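Local coordinates for mandelate racemase/muconate lactonizing protein (Paenibacillus sp., PDB 3V5C) that probably dehydrates galacturonate as a magnesium-dependent lyase of the enolase superfamily, at residues T56-S61 with I367-E372; A90-L95 with G290-M295; G318-G323 with S348-E353. The protein carries 1 engineered substitution. One frame throughout, in Å; residues are numbered along the deposited sequence.

Contact 1 (T56-S61 with I367-E372); sequences TGYGSS and IVFDDE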
loop_
_atom_site.group_PDB
_atom_site.type_symbol
_atom_site.label_atom_id
_atom_site.label_comp_id
_atom_site.label_asym_id
_atom_site.label_seq_id
_atom_site.Cartn_x
_atom_site.Cartn_y
_atom_site.Cartn_z
ATOM N N THR A 56 4.931 19.560 16.474
ATOM C CA THR A 56 5.474 18.346 15.843
ATOM C C THR A 56 4.537 17.656 14.849
ATOM O O THR A 56 3.313 17.701 14.969
ATOM C CB THR A 56 5.875 17.273 16.890
ATOM O OG1 THR A 56 4.729 16.919 17.672
ATOM C CG2 THR A 56 6.999 17.768 17.792
ATOM N N GLY A 57 5.133 17.011 13.856
ATOM C CA GLY A 57 4.403 16.103 12.990
ATOM C C GLY A 57 5.236 14.844 12.857
ATOM O O GLY A 57 6.467 14.909 12.923
ATOM N N TYR A 58 4.571 13.709 12.679
ATOM C CA TYR A 58 5.215 12.407 12.609
ATOM C C TYR A 58 4.896 11.725 11.277
ATOM O O TYR A 58 3.786 11.856 10.750
ATOM C CB TYR A 58 4.626 11.505 13.694
ATOM C CG TYR A 58 5.156 11.685 15.102
ATOM C CD1 TYR A 58 6.197 10.880 15.573
ATOM C CD2 TYR A 58 4.569 12.584 15.990
ATOM C CE1 TYR A 58 6.672 10.994 16.863
ATOM C CE2 TYR A 58 5.054 12.708 17.310
ATOM C CZ TYR A 58 6.099 11.915 17.725
ATOM O OH TYR A 58 6.591 12.003 19.012
ATOM N N GLY A 59 5.837 10.950 10.751
ATOM C CA GLY A 59 5.502 10.096 9.618
ATOM C C GLY A 59 6.623 9.208 9.129
ATOM O O GLY A 59 7.755 9.315 9.582
ATOM N N SER A 60 6.291 8.312 8.202
ATOM C CA SER A 60 7.298 7.517 7.489
ATOM C C SER A 60 8.407 8.418 6.952
ATOM O O SER A 60 8.149 9.540 6.516
ATOM C CB SER A 60 6.627 6.778 6.329
ATOM O OG SER A 60 7.586 6.242 5.429
ATOM N N SER A 61 9.639 7.939 7.017
ATOM C CA SER A 61 10.756 8.663 6.413
ATOM C C SER A 61 11.754 7.642 5.900
ATOM O O SER A 61 12.159 6.755 6.658
ATOM C CB SER A 61 11.421 9.583 7.444
ATOM O OG SER A 61 12.597 10.172 6.896
ATOM N N ILE A 367 -2.875 9.207 13.419
ATOM C CA ILE A 367 -2.080 8.245 14.173
ATOM C C ILE A 367 -1.427 8.949 15.358
ATOM O O ILE A 367 -0.817 10.002 15.198
ATOM C CB ILE A 367 -0.978 7.652 13.286
ATOM C CG1 ILE A 367 -1.605 6.931 12.099
ATOM C CG2 ILE A 367 -0.054 6.750 14.102
ATOM C CD1 ILE A 367 -0.587 6.444 11.061
ATOM N N VAL A 368 -1.569 8.385 16.560
ATOM C CA VAL A 368 -0.992 9.027 17.728
ATOM C C VAL A 368 0.278 8.294 18.146
ATOM O O VAL A 368 0.236 7.129 18.552
ATOM C CB VAL A 368 -2.006 9.084 18.909
ATOM C CG1 VAL A 368 -1.369 9.774 20.124
ATOM C CG2 VAL A 368 -3.253 9.804 18.456
ATOM N N PHE A 369 1.415 8.969 18.013
ATOM C CA PHE A 369 2.688 8.379 18.414
ATOM C C PHE A 369 2.984 8.613 19.886
ATOM O O PHE A 369 2.591 9.628 20.465
ATOM C CB PHE A 369 3.835 8.879 17.526
ATOM C CG PHE A 369 3.767 8.357 16.121
ATOM C CD1 PHE A 369 4.525 7.265 15.726
ATOM C CD2 PHE A 369 2.914 8.942 15.197
ATOM C CE1 PHE A 369 4.441 6.760 14.423
ATOM C CE2 PHE A 369 2.833 8.450 13.878
ATOM C CZ PHE A 369 3.589 7.348 13.504
ATOM N N ASP A 370 3.651 7.636 20.485
ATOM C CA ASP A 370 4.080 7.705 21.875
ATOM C C ASP A 370 5.329 8.559 21.894
ATOM O O ASP A 370 6.407 8.100 21.542
ATOM C CB ASP A 370 4.360 6.290 22.392
ATOM C CG ASP A 370 4.773 6.265 23.852
ATOM O OD1 ASP A 370 5.308 7.283 24.334
ATOM O OD2 ASP A 370 4.556 5.218 24.508
ATOM N N ASP A 371 5.194 9.828 22.285
ATOM C CA ASP A 371 6.325 10.736 22.232
ATOM C C ASP A 371 7.530 10.209 23.018
ATOM O O ASP A 371 8.670 10.283 22.545
ATOM C CB ASP A 371 5.985 12.123 22.797
ATOM C CG ASP A 371 4.969 12.902 21.964
ATOM O OD1 ASP A 371 4.931 12.792 20.719
ATOM O OD2 ASP A 371 4.207 13.676 22.585
ATOM N N GLU A 372 7.280 9.676 24.207
ATOM C CA GLU A 372 8.380 9.286 25.096
ATOM C C GLU A 372 9.116 8.064 24.562
ATOM O O GLU A 372 10.328 7.943 24.691
ATOM C CB GLU A 372 7.876 8.999 26.513
ATOM C CG GLU A 372 7.479 10.228 27.281
ATOM C CD GLU A 372 6.236 10.885 26.730
ATOM O OE1 GLU A 372 5.326 10.158 26.262
ATOM O OE2 GLU A 372 6.182 12.132 26.759
HETATM O O HOH W 1 5.501 15.593 19.909
#
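One face of the Tyr-58 ring is covered by Phe-369, while Asp-371 OD1 comes to its edge, near the ring plane. Phe-369 CB sits over the middle of the tyrosine ring, 3.6 Å from its centroid, and Tyr-58 CD1 in turn lies over a face of the phenylalanine ring. The planes stand at 7°, but the rings are displaced along each other, so that little of one lies over the other; the centroids are 4.7 Å apart. Tyr-58 CB meets Phe-369 CD2 at 3.4 Å. This joins strand 55-60 of the antiparallel sheet, part of the N-terminal capping domain of the enolase fold, to the chain that follows the barrel, where Asp-370 N-caps helix 371-380 through Leu-373 N. Tyr-58 OH donates a short hydrogen bond of 2.5 Å to Asp-371 OD1, met on the anti side and 16° out of the carboxylate plane. Arg-49 NH2 also bonds to this hydroxyl. A water bridges Asp-371 OD1 to Thr-56 OG1. A phenylalanine in place of Tyr-58 could still cover Phe-369 but would probably leave Asp-371 OD1 and Arg-49 without their shared hydroxyl. With CG beside the backbone N (chi1 -67°), Asp-371 swings its carboxylate back toward the tyrosine.

Contact 2 (A90-L95 with G290-M295); sequences AYRLQL and GFTHWM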
loop_
_atom_site.group_PDB
_atom_site.type_symbol
_atom_site.label_atom_id
_atom_site.label_comp_id
_atom_site.label_asym_id
_atom_site.label_seq_id
_atom_site.Cartn_x
_atom_site.Cartn_y
_atom_site.Cartn_z
ATOM N N ALA A 90 12.922 16.782 -3.986
ATOM C CA ALA A 90 14.071 16.560 -3.108
ATOM C C ALA A 90 13.703 16.229 -1.660
ATOM O O ALA A 90 14.533 15.695 -0.924
ATOM C CB ALA A 90 15.005 17.771 -3.149
ATOM N N TYR A 91 12.470 16.529 -1.261
ATOM C CA TYR A 91 12.061 16.369 0.140
ATOM C C TYR A 91 11.050 15.251 0.368
ATOM O O TYR A 91 10.679 14.958 1.515
ATOM C CB TYR A 91 11.437 17.663 0.680
ATOM C CG TYR A 91 12.325 18.881 0.597
ATOM C CD1 TYR A 91 13.392 19.044 1.474
ATOM C CD2 TYR A 91 12.084 19.872 -0.334
ATOM C CE1 TYR A 91 14.207 20.161 1.411
ATOM C CE2 TYR A 91 12.898 20.993 -0.408
ATOM C CZ TYR A 91 13.956 21.129 0.472
ATOM O OH TYR A 91 14.778 22.241 0.411
ATOM N N ARG A 92 10.578 14.644 -0.716
ATOM C CA ARG A 92 9.409 13.767 -0.628
ATOM C C ARG A 92 9.618 12.519 0.225
ATOM O O ARG A 92 8.910 12.322 1.211
ATOM C CB ARG A 92 8.944 13.374 -2.027
ATOM C CG ARG A 92 8.365 14.547 -2.786
ATOM C CD ARG A 92 7.952 14.181 -4.198
ATOM N NE ARG A 92 7.402 15.358 -4.859
ATOM C CZ ARG A 92 6.745 15.333 -6.010
ATOM N NH1 ARG A 92 6.573 14.182 -6.662
ATOM N NH2 ARG A 92 6.275 16.468 -6.527
ATOM N N LEU A 93 10.578 11.682 -0.148
ATOM C CA LEU A 93 10.769 10.411 0.554
ATOM C C LEU A 93 11.136 10.633 2.026
ATOM O O LEU A 93 10.736 9.857 2.902
ATOM C CB LEU A 93 11.839 9.566 -0.123
ATOM C CG LEU A 93 11.623 9.274 -1.609
ATOM C CD1 LEU A 93 12.823 8.531 -2.184
ATOM C CD2 LEU A 93 10.292 8.513 -1.833
ATOM N N GLN A 94 11.889 11.696 2.285
ATOM C CA GLN A 94 12.424 11.962 3.609
ATOM C C GLN A 94 11.396 12.619 4.523
ATOM O O GLN A 94 11.332 12.311 5.710
ATOM C CB GLN A 94 13.630 12.894 3.495
ATOM C CG GLN A 94 14.828 12.295 2.770
ATOM C CD GLN A 94 14.753 12.425 1.252
ATOM O OE1 GLN A 94 13.825 13.027 0.695
ATOM N NE2 GLN A 94 15.741 11.848 0.573
ATOM N N LEU A 95 10.581 13.517 3.967
ATOM C CA LEU A 95 9.772 14.370 4.830
ATOM C C LEU A 95 8.303 14.579 4.470
ATOM O O LEU A 95 7.591 15.254 5.217
ATOM C CB LEU A 95 10.446 15.753 4.968
ATOM C CG LEU A 95 11.783 15.847 5.695
ATOM C CD1 LEU A 95 12.277 17.311 5.621
ATOM C CD2 LEU A 95 11.650 15.364 7.124
ATOM N N GLY A 290 5.964 7.241 -3.192
ATOM C CA GLY A 290 5.371 8.079 -2.161
ATOM C C GLY A 290 4.062 8.795 -2.447
ATOM O O GLY A 290 3.454 8.662 -3.516
ATOM N N PHE A 291 3.637 9.546 -1.434
ATOM C CA PHE A 291 2.326 10.176 -1.370
ATOM C C PHE A 291 2.178 11.331 -2.367
ATOM O O PHE A 291 1.197 11.389 -3.111
ATOM C CB PHE A 291 2.092 10.692 0.061
ATOM C CG PHE A 291 0.638 11.022 0.370
ATOM C CD1 PHE A 291 -0.192 10.081 0.963
ATOM C CD2 PHE A 291 0.116 12.282 0.084
ATOM C CE1 PHE A 291 -1.516 10.372 1.249
ATOM C CE2 PHE A 291 -1.218 12.593 0.382
ATOM C CZ PHE A 291 -2.038 11.624 0.961
ATOM N N THR A 292 3.128 12.262 -2.341
ATOM C CA THR A 292 3.100 13.425 -3.228
ATOM C C THR A 292 3.161 12.980 -4.690
ATOM O O THR A 292 2.405 13.472 -5.546
ATOM C CB THR A 292 4.257 14.383 -2.891
ATOM O OG1 THR A 292 4.107 14.801 -1.532
ATOM C CG2 THR A 292 4.200 15.613 -3.796
ATOM N N HIS A 293 4.017 12.003 -4.950
ATOM C CA HIS A 293 4.118 11.416 -6.281
ATOM C C HIS A 293 2.768 10.815 -6.689
ATOM O O HIS A 293 2.281 10.994 -7.819
ATOM C CB HIS A 293 5.203 10.341 -6.289
ATOM C CG HIS A 293 5.406 9.715 -7.628
ATOM N ND1 HIS A 293 6.448 10.063 -8.462
ATOM C CD2 HIS A 293 4.707 8.751 -8.277
ATOM C CE1 HIS A 293 6.380 9.345 -9.568
ATOM N NE2 HIS A 293 5.333 8.545 -9.483
ATOM N N TRP A 294 2.149 10.090 -5.760
ATOM C CA TRP A 294 0.867 9.448 -6.031
ATOM C C TRP A 294 -0.269 10.445 -6.275
ATOM O O TRP A 294 -1.168 10.175 -7.063
ATOM C CB TRP A 294 0.506 8.470 -4.905
ATOM C CG TRP A 294 0.720 7.037 -5.283
ATOM C CD1 TRP A 294 1.634 6.180 -4.747
ATOM C CD2 TRP A 294 -0.008 6.302 -6.270
ATOM N NE1 TRP A 294 1.521 4.934 -5.351
ATOM C CE2 TRP A 294 0.518 4.984 -6.284
ATOM C CE3 TRP A 294 -1.057 6.622 -7.146
ATOM C CZ2 TRP A 294 0.043 3.999 -7.147
ATOM C CZ3 TRP A 294 -1.540 5.624 -8.006
ATOM C CH2 TRP A 294 -0.993 4.329 -7.988
ATOM N N MET A 295 -0.234 11.604 -5.621
ATOM C CA MET A 295 -1.237 12.617 -5.945
ATOM C C MET A 295 -1.174 13.004 -7.434
ATOM O O MET A 295 -2.209 13.072 -8.128
ATOM C CB MET A 295 -1.045 13.848 -5.062
ATOM C CG MET A 295 -1.473 13.578 -3.624
ATOM S SD MET A 295 -1.018 14.901 -2.468
ATOM C CE MET A 295 -1.559 16.358 -3.357
HETATM O O HOH W 2 8.266 11.950 -6.941
#
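Arg-92 and Thr-292 meet by van der Waals contact, their side chains crossing at about a right angle. The methyl group Thr-292 CG2 lies over one face of the guanidinium, 3.2 Å above its plane and displaced toward the rim, and it is 3.4 Å from Arg-92 NE. Arg-92 gets there as a fully stretched chain (chi2 178°, chi3 180°), which also brings its CD alongside Thr-292 CB at 3.9 Å. At the next residue of helix 291-303, His-293 CA lies 3.7 Å from Arg-92 NH1.

No direct hydrogen bond links the two segments, so the polar rim of the guanidinium is served from elsewhere. Leu-87 O takes the N-H of NE, and Glu-296, one helical turn on from Thr-292, forms a salt bridge with NH2. A water accepts from Arg-92 NH1 at 2.8 Å and lies in the plane of the His-293 ring, at its edge, 3.0 Å from ND1. With several bonds at its rim and a methyl on its face, the guanidinium is fixed in rotation.

At the helix start, Gly-290 holds backbone angles (phi 103°) at which a side chain would jam against the preceding carbonyl, and a CB would also come close to Leu-93. Glu-96 of helix 92-107 receives the first amides, Phe-291 N and Thr-292 N, on its two carboxylate oxygens. Helix 291-303 connects barrel strands 281-282 and 307-308; Phe-291, Trp-294 and Met-295 pack on Leu-325 of helix 317-325, and Phe-291 also reaches helix 111-115.

Contact 3 (G318-G323 with S348-E353); sequences GIYASG and SGYRIE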
loop_
_atom_site.group_PDB
_atom_site.type_symbol
_atom_site.label_atom_id
_atom_site.label_comp_id
_atom_site.label_asym_id
_atom_site.label_seq_id
_atom_site.Cartn_x
_atom_site.Cartn_y
_atom_site.Cartn_z
ATOM N N GLY A 318 2.204 2.711 5.720
ATOM C CA GLY A 318 1.653 2.924 4.392
ATOM C C GLY A 318 0.181 2.597 4.253
ATOM O O GLY A 318 -0.486 3.109 3.356
ATOM N N ILE A 319 -0.332 1.722 5.119
ATOM C CA ILE A 319 -1.745 1.406 5.106
ATOM C C ILE A 319 -2.590 2.653 5.334
ATOM O O ILE A 319 -3.555 2.921 4.590
ATOM C CB ILE A 319 -2.042 0.364 6.196
ATOM C CG1 ILE A 319 -1.281 -0.925 5.880
ATOM C CG2 ILE A 319 -3.558 0.136 6.326
ATOM C CD1 ILE A 319 -1.358 -1.940 7.038
ATOM N N TYR A 320 -2.225 3.410 6.365
ATOM C CA TYR A 320 -2.993 4.570 6.803
ATOM C C TYR A 320 -2.823 5.706 5.794
ATOM O O TYR A 320 -3.785 6.385 5.434
ATOM C CB TYR A 320 -2.588 4.930 8.253
ATOM C CG TYR A 320 -2.613 3.649 9.064
ATOM C CD1 TYR A 320 -3.826 3.076 9.431
ATOM C CD2 TYR A 320 -1.445 2.955 9.351
ATOM C CE1 TYR A 320 -3.871 1.857 10.096
ATOM C CE2 TYR A 320 -1.479 1.744 10.032
ATOM C CZ TYR A 320 -2.698 1.201 10.403
ATOM O OH TYR A 320 -2.754 -0.021 11.062
ATOM N N ALA A 321 -1.603 5.858 5.293
ATOM C CA ALA A 321 -1.311 6.807 4.213
ATOM C C ALA A 321 -2.191 6.548 2.998
ATOM O O ALA A 321 -2.795 7.459 2.438
ATOM C CB ALA A 321 0.151 6.726 3.841
ATOM N N SER A 322 -2.264 5.286 2.581
ATOM C CA SER A 322 -3.116 4.894 1.458
ATOM C C SER A 322 -4.560 5.322 1.654
ATOM O O SER A 322 -5.217 5.809 0.732
ATOM C CB SER A 322 -3.080 3.375 1.266
ATOM O OG SER A 322 -1.774 2.921 0.966
ATOM N N GLY A 323 -5.083 5.099 2.855
ATOM C CA GLY A 323 -6.439 5.518 3.158
ATOM C C GLY A 323 -6.669 7.004 2.894
ATOM O O GLY A 323 -7.659 7.371 2.265
ATOM N N SER A 348 -5.531 3.123 16.625
ATOM C CA SER A 348 -6.868 2.713 17.065
ATOM C C SER A 348 -8.000 3.620 16.560
ATOM O O SER A 348 -9.184 3.260 16.634
ATOM C CB SER A 348 -6.911 2.618 18.588
ATOM O OG SER A 348 -6.803 3.896 19.172
ATOM N N GLY A 349 -7.648 4.793 16.046
ATOM C CA GLY A 349 -8.644 5.651 15.421
ATOM C C GLY A 349 -9.213 5.047 14.143
ATOM O O GLY A 349 -10.295 5.423 13.696
ATOM N N TYR A 350 -8.480 4.112 13.544
ATOM C CA TYR A 350 -8.936 3.411 12.350
ATOM C C TYR A 350 -9.644 2.119 12.735
ATOM O O TYR A 350 -9.269 1.464 13.704
ATOM C CB TYR A 350 -7.746 3.033 11.460
ATOM C CG TYR A 350 -7.039 4.199 10.799
ATOM C CD1 TYR A 350 -6.162 5.019 11.513
ATOM C CD2 TYR A 350 -7.216 4.449 9.444
ATOM C CE1 TYR A 350 -5.500 6.079 10.897
ATOM C CE2 TYR A 350 -6.560 5.506 8.825
ATOM C CZ TYR A 350 -5.705 6.315 9.553
ATOM O OH TYR A 350 -5.056 7.360 8.917
ATOM N N ARG A 351 -10.656 1.739 11.961
ATOM C CA ARG A 351 -11.266 0.434 12.148
ATOM C C ARG A 351 -11.653 -0.198 10.814
ATOM O O ARG A 351 -11.848 0.507 9.816
ATOM C CB ARG A 351 -12.466 0.531 13.089
ATOM C CG ARG A 351 -13.553 1.460 12.606
ATOM C CD ARG A 351 -14.703 1.567 13.624
ATOM N NE ARG A 351 -15.847 2.242 13.023
ATOM C CZ ARG A 351 -16.813 1.613 12.365
ATOM N NH1 ARG A 351 -16.780 0.293 12.244
ATOM N NH2 ARG A 351 -17.816 2.300 11.831
ATOM N N ILE A 352 -11.729 -1.528 10.801
ATOM C CA ILE A 352 -12.152 -2.282 9.621
ATOM C C ILE A 352 -13.558 -2.839 9.824
ATOM O O ILE A 352 -13.867 -3.417 10.876
ATOM C CB ILE A 352 -11.230 -3.491 9.323
ATOM C CG1 ILE A 352 -9.751 -3.094 9.294
ATOM C CG2 ILE A 352 -11.663 -4.179 8.027
ATOM C CD1 ILE A 352 -9.435 -1.974 8.336
ATOM N N GLU A 353 -14.410 -2.672 8.827
ATOM C CA GLU A 353 -15.764 -3.207 8.901
ATOM C C GLU A 353 -16.258 -3.466 7.486
ATOM O O GLU A 353 -16.149 -2.609 6.611
ATOM C CB GLU A 353 -16.697 -2.243 9.654
ATOM C CG GLU A 353 -18.139 -2.727 9.773
ATOM C CD GLU A 353 -19.074 -1.679 10.388
ATOM O OE1 GLU A 353 -18.652 -0.964 11.318
ATOM O OE2 GLU A 353 -20.233 -1.571 9.937
#
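Tyr-350 OH, pressed against Tyr-320 CB at 3.5 Å, is gripped by two further groups: it donates a hydrogen bond to Phe-365 O and makes a weak one with His-324 NE2. The hydroxyl is thus satisfied although the residue is buried, and the far end of the side chain is held. The ring behind it receives Tyr-320 edge-on. Tyr-320 CD1 stands 3.4 Å above the centre of the Tyr-350 ring, almost equally far from all six of its carbons. It is an edge-to-face pair, centroids 4.7 Å apart, with the planes tilted at 63°, short of perpendicular. Tyr-320 leaves its helix with CG beside the backbone N (chi1 -48°), which presents the CD1 edge to its partner; Ile-319 CB of the preceding residue lies over one face of the Tyr-320 ring.

The pair joins helix 317-325, the last helix of the (beta/alpha)7beta barrel of the enolase fold, to the chain leading into strand 351-353. That strand runs antiparallel to strand 356-359, the two forming a hairpin whose second strand edges the barrel sheet along strand 126-135. Tyr-350 is packed from the hairpin side by Ile-357 and Val-359, and Tyr-320 touches Val-347.

One turn along the helix, Gly-323 lies beyond the CE2 edge of the Tyr-350 ring. On another side of the helix Gly-318 O accepts two bonds from opposite faces of its plane: Ser-322 OG at 2.7 Å and Ser-322 N at 2.9 Å. The side chains of Ser-322 and Ile-319 touch barrel strand 335-337, both on Val-335 and Ile-319 also on Tyr-337.

How the contacts relate
All three contacts are mainly buried, but contact 1 runs out to the surface at an exposed aspartate and lies farthest from the chain centre, about 19 Å against 14 Å for contact 2 and 11 Å for contact 3. Contacts 1 and 2 join the N-terminal part to the C-terminal part; contact 3 stays within the latter. Their chemistry differs accordingly: near-parallel rings with a direct bond to a carboxylate, an arginine face under a methyl with water between the segments, and a tilted ring pair. Helix 317-325 links them, since Ile-367 packs on Tyr-320 and Phe-291 touches Ala-321 O. Ser-61 OG probably bonds to Gln-94 O, joining contacts 1 and 2.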